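PDB 3DMN: putative DNA helicase, which probably takes part in ATP-driven DNA unwinding as a UvrD-like helicase, although its function has not been established. Local coordinates for residues R6-V20 and R134-L148. Residues are numbered along the deposited sequence; the frame is centred on the assembly and turned at random. Where two conformers were deposited one is given.
With ACT (acetate ion), chain G; ACT (acetate ion), chain D.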
# COMPACT_ATOMS: atom_id res chain seq x y z
N ARG A 6 -8.93 -14.64 3.23
CA ARG A 6 -8.94 -13.83 4.45
C ARG A 6 -7.53 -13.36 4.81
O ARG A 6 -6.56 -14.13 4.66
CB ARG A 6 -9.55 -14.62 5.59
CG ARG A 6 -11.05 -14.44 5.68
CD ARG A 6 -11.77 -15.74 5.96
NE ARG A 6 -13.05 -15.53 6.63
CZ ARG A 6 -14.10 -14.89 6.10
NH1 ARG A 6 -15.21 -14.76 6.82
NH2 ARG A 6 -14.04 -14.37 4.88
N SER A 7 -7.43 -12.12 5.27
CA SER A 7 -6.15 -11.57 5.69
C SER A 7 -5.83 -12.05 7.09
O SER A 7 -6.66 -12.68 7.78
CB SER A 7 -6.12 -10.04 5.69
OG SER A 7 -6.55 -9.44 4.48
N THR A 8 -4.62 -11.73 7.52
CA THR A 8 -4.19 -12.00 8.89
C THR A 8 -5.05 -11.17 9.83
O THR A 8 -5.58 -10.13 9.44
CB THR A 8 -2.74 -11.56 9.11
OG1 THR A 8 -2.64 -10.15 8.89
CG2 THR A 8 -1.76 -12.36 8.20
N GLN A 9 -5.14 -11.63 11.08
CA GLN A 9 -5.82 -10.80 12.09
C GLN A 9 -5.25 -9.38 12.19
O GLN A 9 -5.99 -8.43 12.44
CB GLN A 9 -5.67 -11.47 13.44
CG GLN A 9 -6.37 -10.65 14.54
CD GLN A 9 -6.50 -11.43 15.82
OE1 GLN A 9 -5.60 -12.20 16.19
NE2 GLN A 9 -7.62 -11.24 16.50
N GLN A 10 -3.94 -9.25 12.02
CA GLN A 10 -3.27 -7.94 12.14
C GLN A 10 -3.81 -6.99 11.08
O GLN A 10 -4.15 -5.83 11.37
CB GLN A 10 -1.75 -8.12 12.03
CG GLN A 10 -1.13 -8.67 13.32
CD GLN A 10 -1.40 -10.13 13.58
OE1 GLN A 10 -1.75 -10.91 12.69
NE2 GLN A 10 -1.24 -10.50 14.83
N ILE A 11 -3.86 -7.46 9.83
CA ILE A 11 -4.36 -6.61 8.73
C ILE A 11 -5.86 -6.35 8.89
O ILE A 11 -6.30 -5.22 8.70
CB ILE A 11 -4.00 -7.28 7.36
CG1 ILE A 11 -2.49 -7.18 7.19
CG2 ILE A 11 -4.73 -6.63 6.19
CD1 ILE A 11 -1.98 -7.99 6.07
N THR A 12 -6.63 -7.38 9.25
CA THR A 12 -8.07 -7.25 9.45
C THR A 12 -8.39 -6.19 10.51
O THR A 12 -9.26 -5.33 10.33
CB THR A 12 -8.64 -8.62 9.86
OG1 THR A 12 -8.48 -9.52 8.75
CG2 THR A 12 -10.10 -8.49 10.26
N ASP A 13 -7.68 -6.25 11.63
CA ASP A 13 -7.92 -5.33 12.71
C ASP A 13 -7.53 -3.88 12.39
O ASP A 13 -8.25 -2.95 12.75
CB ASP A 13 -7.18 -5.78 13.97
CG ASP A 13 -7.88 -6.90 14.67
OD1 ASP A 13 -9.01 -7.32 14.26
OD2 ASP A 13 -7.30 -7.42 15.66
N PHE A 14 -6.37 -3.70 11.77
CA PHE A 14 -5.97 -2.38 11.31
C PHE A 14 -7.00 -1.82 10.29
O PHE A 14 -7.52 -0.68 10.45
CB PHE A 14 -4.58 -2.48 10.68
CG PHE A 14 -4.14 -1.20 10.01
CD1 PHE A 14 -3.47 -0.23 10.75
CD2 PHE A 14 -4.33 -1.01 8.65
CE1 PHE A 14 -3.03 0.99 10.15
CE2 PHE A 14 -3.91 0.17 8.03
CZ PHE A 14 -3.24 1.16 8.75
N THR A 15 -7.34 -2.62 9.28
CA THR A 15 -8.22 -2.10 8.25
C THR A 15 -9.64 -1.80 8.73
O THR A 15 -10.25 -0.83 8.29
CB THR A 15 -8.25 -2.99 7.01
OG1 THR A 15 -8.79 -4.29 7.35
CG2 THR A 15 -6.86 -3.15 6.42
N LYS A 16 -10.16 -2.62 9.65
CA LYS A 16 -11.54 -2.42 10.09
C LYS A 16 -11.71 -1.01 10.69
O LYS A 16 -12.77 -0.42 10.59
CB LYS A 16 -11.98 -3.51 11.09
CG LYS A 16 -11.38 -3.35 12.47
CD LYS A 16 -11.58 -4.56 13.33
CE LYS A 16 -10.86 -4.34 14.65
NZ LYS A 16 -11.20 -5.61 15.48
N GLU A 17 -10.65 -0.48 11.30
CA GLU A 17 -10.76 0.78 12.04
C GLU A 17 -10.68 1.98 11.09
O GLU A 17 -10.84 3.13 11.53
CB GLU A 17 -9.68 0.85 13.10
CG GLU A 17 -9.85 -0.27 14.15
CD GLU A 17 -9.34 0.09 15.54
OE1 GLU A 17 -8.61 1.06 15.71
OE2 GLU A 17 -9.61 -0.71 16.47
N ILE A 18 -10.41 1.70 9.81
CA ILE A 18 -10.43 2.81 8.80
C ILE A 18 -11.87 3.28 8.54
O ILE A 18 -12.11 4.46 8.22
CB ILE A 18 -9.77 2.38 7.49
CG1 ILE A 18 -8.31 2.03 7.75
CG2 ILE A 18 -9.82 3.53 6.43
CD1 ILE A 18 -7.54 1.39 6.60
N LEU A 19 -12.81 2.35 8.66
CA LEU A 19 -14.23 2.66 8.45
C LEU A 19 -14.84 3.26 9.71
O LEU A 19 -14.48 2.88 10.81
CB LEU A 19 -15.01 1.40 8.08
CG LEU A 19 -14.50 0.75 6.79
CD1 LEU A 19 -15.31 -0.51 6.45
CD2 LEU A 19 -14.56 1.73 5.60
N VAL A 20 -15.76 4.19 9.53
CA VAL A 20 -16.60 4.66 10.64
C VAL A 20 -18.00 4.08 10.35
O VAL A 20 -18.71 4.55 9.46
CB VAL A 20 -16.54 6.21 10.77
CG1 VAL A 20 -15.11 6.64 11.00
CG2 VAL A 20 -17.03 6.90 9.52
N ARG A 134 -12.75 7.15 3.08
CA ARG A 134 -12.45 6.02 3.98
C ARG A 134 -12.69 4.68 3.27
O ARG A 134 -11.90 3.72 3.42
CB ARG A 134 -13.33 6.09 5.23
CG ARG A 134 -12.85 7.16 6.20
CD ARG A 134 -13.68 7.15 7.46
NE ARG A 134 -13.20 8.24 8.32
CZ ARG A 134 -12.10 8.18 9.07
NH1 ARG A 134 -11.38 7.05 9.13
NH2 ARG A 134 -11.73 9.28 9.74
N GLN A 135 -13.77 4.60 2.49
CA GLN A 135 -14.12 3.32 1.84
C GLN A 135 -12.98 2.92 0.90
O GLN A 135 -12.54 1.76 0.88
CB GLN A 135 -15.42 3.46 1.06
CG GLN A 135 -15.80 2.19 0.34
CD GLN A 135 -16.02 1.04 1.31
OE1 GLN A 135 -16.61 1.22 2.37
NE2 GLN A 135 -15.54 -0.13 0.95
N LEU A 136 -12.49 3.88 0.12
CA LEU A 136 -11.35 3.62 -0.79
C LEU A 136 -10.10 3.15 -0.04
O LEU A 136 -9.51 2.13 -0.41
CB LEU A 136 -11.05 4.90 -1.59
CG LEU A 136 -9.81 4.78 -2.48
CD1 LEU A 136 -10.05 3.80 -3.60
CD2 LEU A 136 -9.45 6.16 -3.05
N LEU A 137 -9.69 3.89 1.00
CA LEU A 137 -8.48 3.53 1.70
C LEU A 137 -8.64 2.16 2.36
O LEU A 137 -7.72 1.34 2.29
CB LEU A 137 -8.14 4.60 2.75
CG LEU A 137 -6.84 4.38 3.50
CD1 LEU A 137 -5.64 4.34 2.53
CD2 LEU A 137 -6.68 5.52 4.52
N TYR A 138 -9.81 1.90 2.93
CA TYR A 138 -10.11 0.59 3.50
C TYR A 138 -9.97 -0.52 2.43
O TYR A 138 -9.32 -1.54 2.65
CB TYR A 138 -11.55 0.61 4.01
CG TYR A 138 -12.06 -0.76 4.36
CD1 TYR A 138 -11.67 -1.35 5.56
CD2 TYR A 138 -12.90 -1.44 3.51
CE1 TYR A 138 -12.17 -2.64 5.91
CE2 TYR A 138 -13.38 -2.69 3.82
CZ TYR A 138 -13.01 -3.29 5.01
OH TYR A 138 -13.52 -4.55 5.30
N THR A 139 -10.63 -0.30 1.31
CA THR A 139 -10.59 -1.29 0.22
C THR A 139 -9.16 -1.57 -0.26
O THR A 139 -8.79 -2.70 -0.47
CB THR A 139 -11.47 -0.83 -0.92
OG1 THR A 139 -12.80 -0.72 -0.41
CG2 THR A 139 -11.47 -1.86 -2.05
N ILE A 140 -8.37 -0.52 -0.44
CA ILE A 140 -6.98 -0.71 -0.88
C ILE A 140 -6.20 -1.54 0.14
O ILE A 140 -5.52 -2.50 -0.21
CB ILE A 140 -6.32 0.64 -1.08
CG1 ILE A 140 -6.97 1.36 -2.28
CG2 ILE A 140 -4.81 0.48 -1.27
CD1 ILE A 140 -6.45 2.81 -2.45
N CYS A 141 -6.29 -1.14 1.39
CA CYS A 141 -5.50 -1.82 2.42
C CYS A 141 -5.96 -3.27 2.57
O CYS A 141 -5.12 -4.15 2.84
CB CYS A 141 -5.64 -1.07 3.74
SG CYS A 141 -4.79 0.49 3.79
N SER A 142 -7.25 -3.51 2.36
CA SER A 142 -7.85 -4.83 2.57
C SER A 142 -7.43 -5.84 1.47
O SER A 142 -7.73 -7.03 1.58
CB SER A 142 -9.38 -4.72 2.72
OG SER A 142 -9.71 -4.00 3.90
N ARG A 143 -6.76 -5.35 0.41
CA ARG A 143 -6.24 -6.23 -0.65
C ARG A 143 -5.06 -7.05 -0.15
O ARG A 143 -4.70 -8.03 -0.80
CB ARG A 143 -5.79 -5.44 -1.86
CG ARG A 143 -6.87 -4.51 -2.43
CD ARG A 143 -7.69 -5.21 -3.42
NE ARG A 143 -8.78 -4.38 -3.91
CZ ARG A 143 -9.94 -4.89 -4.32
NH1 ARG A 143 -10.12 -6.21 -4.29
NH2 ARG A 143 -10.92 -4.08 -4.74
N ALA A 144 -4.43 -6.62 0.95
CA ALA A 144 -3.26 -7.35 1.49
C ALA A 144 -3.68 -8.53 2.30
O ALA A 144 -4.48 -8.41 3.25
CB ALA A 144 -2.41 -6.42 2.42
N MSE A 145 -3.08 -9.67 1.97
CA MSE A 145 -3.39 -10.91 2.68
C MSE A 145 -2.45 -11.08 3.87
O MSE A 145 -2.91 -11.45 4.97
CB MSE A 145 -3.37 -12.12 1.75
CG MSE A 145 -4.44 -12.08 0.70
SE MSE A 145 -6.28 -12.07 1.43
CE MSE A 145 -6.77 -10.17 1.16
N HIS A 146 -1.16 -10.82 3.67
CA HIS A 146 -0.15 -11.25 4.65
C HIS A 146 0.75 -10.11 5.16
O HIS A 146 1.09 -10.07 6.33
CB HIS A 146 0.68 -12.43 4.08
CG HIS A 146 -0.18 -13.60 3.64
ND1 HIS A 146 -0.12 -14.15 2.38
CD2 HIS A 146 -1.17 -14.26 4.29
CE1 HIS A 146 -1.02 -15.12 2.27
NE2 HIS A 146 -1.66 -15.21 3.43
N GLU A 147 1.09 -9.16 4.28
CA GLU A 147 1.95 -8.02 4.66
C GLU A 147 1.34 -6.74 4.09
O GLU A 147 0.94 -6.70 2.95
CB GLU A 147 3.35 -8.21 4.08
CG GLU A 147 4.41 -7.34 4.75
CD GLU A 147 4.86 -7.91 6.12
OE1 GLU A 147 4.62 -9.12 6.38
OE2 GLU A 147 5.48 -7.16 6.92
N LEU A 148 1.28 -5.71 4.93
CA LEU A 148 0.72 -4.42 4.51
C LEU A 148 1.63 -3.30 4.97
O LEU A 148 1.96 -3.20 6.16
CB LEU A 148 -0.68 -4.26 5.11
CG LEU A 148 -1.33 -2.89 4.93
CD1 LEU A 148 -1.58 -2.58 3.43
CD2 LEU A 148 -2.65 -2.76 5.79
C ACT G . -9.24 -0.99 -4.49
O ACT G . -10.08 -1.75 -5.02
OXT ACT G . -8.17 -1.49 -4.15
CH3 ACT G . -9.55 0.45 -4.26
C ACT D . -17.01 4.40 6.21
O ACT D . -16.31 5.24 6.83
OXT ACT D . -17.51 3.45 6.85
CH3 ACT D . -17.30 4.50 4.78
O HOH W 1 -0.01 -9.40 8.80
O HOH W 2 -10.56 -6.05 5.63
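Leu19 lies against the ring of Tyr138, its CD1 3.6 Å from the ring centroid and almost on the normal, a CH-pi contact. Ser142 OG lies over the opposite face, toward the rim, and the backbone of Thr15 meets the ring edge, Thr15 O standing 3.1 Å from Tyr138 CD1. Helices 9-16 and 134-141 run antiparallel, their axes 9.6 Å apart. Apolar contacts follow the interface and go on to strand 147-153: Ile18 CD1 reaches Cys141 SG, Thr15 CG2 rests on Cys141 CB, and Phe14 CD2 meets Leu148 CD2. Ile11 CG1, anti to its carbonyl carbon (chi1 -69°), carries CD1 over the His146 backbone and to 4.0 Å from Ala144 CB.

Hydrogen bonds close both ends. Ser7 OG donates to Ala144 O (2.6 Å), and Thr8 N to Met145 O at 3.1 Å. Thr8 also N-caps helix 9-16 through OG1, which a water links to His146 O. At the far end the extended Arg134 side chain sends NH1 to Ile18 O (2.8 Å), which lies in the guanidinium plane, while Val20 CG1 lies over one face, toward its rim. NH1 also bonds Leu159 O, and NE forms a salt bridge with Glu131. A leucine in its place would probably leave Ile18 O without this donor and Glu131 without this charged partner.

Helix 9-16 thus packs on helix 134-141 and the start of strand 147-153, in a parallel sheet consistent with the P-loop NTPase clan; Cys141, Ala144 and Leu148 also touch strand 118-121.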